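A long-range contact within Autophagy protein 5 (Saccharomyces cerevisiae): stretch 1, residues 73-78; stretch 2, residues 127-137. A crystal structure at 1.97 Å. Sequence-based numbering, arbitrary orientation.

Stretch 1, residues 73-78: KYFWFE
Stretch 2 (127-137) DSLPPTIIPIA

The contact between these two stretches of Autophagy protein 5 shows how an irregular, proline-rich segment can pack against the side chains of a β-strand while borrowing very little of its backbone hydrogen bonding. Residues 74-78 are extended, with phi between -157° and -94° and psi between 138° and 164°; residues 127-137 form no regular helix or strand. Near the return, Phe75 CA lies 5.3 Å from Ile136 CA and Trp76 CA 5.4 Å from Pro135 CA, so the numbering falls in one stretch as it rises in the other, whereas Lys73 CA lies 5.0 Å from Asp127 CA, so the second stretch loops out and returns.

The loop reverses through a type II turn from Pro130 to Ile133 (Pro131 -55/123, Thr132 74/-5), closed by Ile133 N to Pro130 O at 3.1 Å. Where it returns, Ile136 N donates to Phe75 O at 2.7 Å, almost linearly (178°). Pro135 CA also comes within 3.5 Å of the same Phe75 O, with an angle of 120° at the hydrogen, a CA-H...O contact beside the stronger bond. One water extends the pairing, accepting from Phe75 N (2.9 Å) and donating to Ile136 O (2.7 Å).

Trp76 (chi1 p, chi2 86°) is the centrepiece. Pro130 CD sits 3.4 Å from the centroid of its six-membered ring, only 6° off the normal, a CH-π contact over the face; Leu129 CD1 reaches Trp76 CE3 at 3.8 Å, and Ile133 CG2 reaches Trp76 CB at 3.8 Å. Trp76 NE1 meanwhile donates to Glu78 OE2 (2.9 Å), satisfying the indole's polar group within its own strand. Ile136 (chi1 m, chi2 t) places CD1 3.8 Å from the Phe77 ring centroid, again over a face.

Tyr74 (m) packs CD2 on Pro135 CB at 3.5 Å. At the exposed margin, Lys73 NZ and Asp127 OD2 form a salt bridge at 3.2 Å.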

# COMPACT_ATOMS: atom_id res chain seq x y z
N LYS A 73 6.79 -3.44 25.83
CA LYS A 73 6.75 -4.34 24.68
C LYS A 73 6.53 -3.53 23.40
O LYS A 73 6.08 -2.39 23.45
CB LYS A 73 5.61 -5.35 24.83
CG LYS A 73 5.66 -6.23 26.06
CD LYS A 73 6.36 -7.55 25.78
CE LYS A 73 6.23 -8.49 26.98
NZ LYS A 73 6.82 -9.83 26.71
N TYR A 74 6.84 -4.13 22.26
CA TYR A 74 6.63 -3.48 20.98
C TYR A 74 5.50 -4.20 20.25
O TYR A 74 5.26 -5.38 20.48
CB TYR A 74 7.90 -3.52 20.12
CG TYR A 74 8.99 -2.57 20.59
CD1 TYR A 74 9.98 -2.99 21.47
CD2 TYR A 74 9.02 -1.25 20.13
CE1 TYR A 74 10.98 -2.11 21.89
CE2 TYR A 74 10.01 -0.37 20.55
CZ TYR A 74 10.99 -0.80 21.42
OH TYR A 74 11.97 0.08 21.82
N PHE A 75 4.80 -3.48 19.38
CA PHE A 75 3.69 -4.05 18.62
C PHE A 75 3.93 -3.96 17.12
O PHE A 75 4.41 -2.93 16.63
CB PHE A 75 2.39 -3.31 18.96
CG PHE A 75 2.07 -3.27 20.42
CD1 PHE A 75 1.45 -2.15 20.97
CD2 PHE A 75 2.37 -4.34 21.26
CE1 PHE A 75 1.14 -2.09 22.33
CE2 PHE A 75 2.07 -4.29 22.62
CZ PHE A 75 1.45 -3.17 23.15
N TRP A 76 3.61 -5.02 16.40
CA TRP A 76 3.78 -5.05 14.95
C TRP A 76 2.86 -6.09 14.32
O TRP A 76 2.32 -6.96 15.02
CB TRP A 76 5.25 -5.32 14.58
CG TRP A 76 5.77 -6.68 14.92
CD1 TRP A 76 5.68 -7.81 14.15
CD2 TRP A 76 6.49 -7.06 16.10
NE1 TRP A 76 6.30 -8.86 14.78
CE2 TRP A 76 6.80 -8.43 15.98
CE3 TRP A 76 6.89 -6.37 17.26
CZ2 TRP A 76 7.50 -9.13 16.97
CZ3 TRP A 76 7.58 -7.07 18.24
CH2 TRP A 76 7.88 -8.44 18.09
N PHE A 77 2.68 -6.00 13.01
CA PHE A 77 1.81 -6.94 12.30
C PHE A 77 2.58 -8.11 11.72
O PHE A 77 3.76 -8.00 11.40
CB PHE A 77 1.07 -6.24 11.16
CG PHE A 77 0.14 -5.16 11.60
CD1 PHE A 77 0.45 -3.82 11.37
CD2 PHE A 77 -1.07 -5.47 12.22
CE1 PHE A 77 -0.43 -2.81 11.74
CE2 PHE A 77 -1.96 -4.47 12.59
CZ PHE A 77 -1.64 -3.14 12.35
N GLU A 78 1.88 -9.22 11.59
CA GLU A 78 2.46 -10.42 11.02
C GLU A 78 1.48 -11.12 10.09
O GLU A 78 0.27 -10.95 10.20
CB GLU A 78 2.92 -11.37 12.13
CG GLU A 78 4.36 -11.16 12.54
CD GLU A 78 4.81 -12.10 13.64
OE1 GLU A 78 4.30 -13.24 13.70
OE2 GLU A 78 5.69 -11.71 14.43
N ASP A 127 9.49 -8.19 22.87
CA ASP A 127 10.56 -7.35 23.40
C ASP A 127 11.65 -7.12 22.36
O ASP A 127 12.19 -6.02 22.25
CB ASP A 127 11.17 -7.98 24.65
CG ASP A 127 10.22 -7.98 25.83
OD1 ASP A 127 9.79 -6.88 26.25
OD2 ASP A 127 9.90 -9.07 26.34
N SER A 128 11.98 -8.16 21.61
CA SER A 128 13.00 -8.06 20.58
C SER A 128 12.36 -7.68 19.25
O SER A 128 11.88 -8.54 18.50
CB SER A 128 13.75 -9.39 20.44
OG SER A 128 12.87 -10.46 20.13
N LEU A 129 12.33 -6.39 18.97
CA LEU A 129 11.74 -5.88 17.74
C LEU A 129 12.45 -6.50 16.54
O LEU A 129 13.68 -6.52 16.47
CB LEU A 129 11.87 -4.36 17.69
CG LEU A 129 11.17 -3.61 16.56
CD1 LEU A 129 9.68 -3.94 16.55
CD2 LEU A 129 11.38 -2.12 16.75
N PRO A 130 11.68 -7.04 15.58
CA PRO A 130 12.23 -7.67 14.37
C PRO A 130 13.03 -6.72 13.48
O PRO A 130 12.75 -5.52 13.41
CB PRO A 130 10.99 -8.21 13.67
CG PRO A 130 10.05 -8.47 14.80
CD PRO A 130 10.23 -7.25 15.65
N PRO A 131 14.03 -7.26 12.77
CA PRO A 131 14.89 -6.50 11.86
C PRO A 131 14.17 -5.69 10.79
O PRO A 131 13.39 -6.23 10.00
CB PRO A 131 15.80 -7.58 11.26
CG PRO A 131 14.95 -8.82 11.34
CD PRO A 131 14.35 -8.69 12.71
N THR A 132 14.44 -4.38 10.78
CA THR A 132 13.88 -3.41 9.84
C THR A 132 12.41 -3.05 10.09
O THR A 132 11.86 -2.17 9.43
CB THR A 132 14.01 -3.87 8.37
OG1 THR A 132 13.01 -4.85 8.07
CG2 THR A 132 15.40 -4.47 8.12
N ILE A 133 11.78 -3.71 11.06
CA ILE A 133 10.39 -3.44 11.37
C ILE A 133 10.21 -2.20 12.24
O ILE A 133 10.78 -2.10 13.33
CB ILE A 133 9.72 -4.64 12.07
CG1 ILE A 133 9.58 -5.81 11.10
CG2 ILE A 133 8.35 -4.22 12.63
CD1 ILE A 133 8.71 -5.52 9.88
N ILE A 134 9.41 -1.25 11.76
CA ILE A 134 9.11 -0.04 12.51
C ILE A 134 7.90 -0.41 13.35
O ILE A 134 6.84 -0.73 12.82
CB ILE A 134 8.70 1.12 11.58
CG1 ILE A 134 9.81 1.42 10.58
CG2 ILE A 134 8.37 2.35 12.42
CD1 ILE A 134 9.44 2.50 9.58
N PRO A 135 8.04 -0.37 14.69
CA PRO A 135 6.93 -0.71 15.58
C PRO A 135 5.71 0.21 15.46
O PRO A 135 5.83 1.36 15.03
CB PRO A 135 7.58 -0.65 16.97
CG PRO A 135 8.59 0.44 16.81
CD PRO A 135 9.20 0.13 15.45
N ILE A 136 4.54 -0.31 15.83
CA ILE A 136 3.31 0.47 15.79
C ILE A 136 3.37 1.44 16.96
O ILE A 136 3.48 1.02 18.12
CB ILE A 136 2.08 -0.45 15.92
CG1 ILE A 136 2.04 -1.40 14.72
CG2 ILE A 136 0.81 0.38 16.02
CD1 ILE A 136 1.14 -2.62 14.91
N ALA A 137 3.29 2.73 16.68
CA ALA A 137 3.39 3.74 17.72
C ALA A 137 2.11 4.13 18.44
O ALA A 137 0.99 3.80 18.03
CB ALA A 137 4.04 5.00 17.14
O HOH W 1 5.22 -0.59 19.37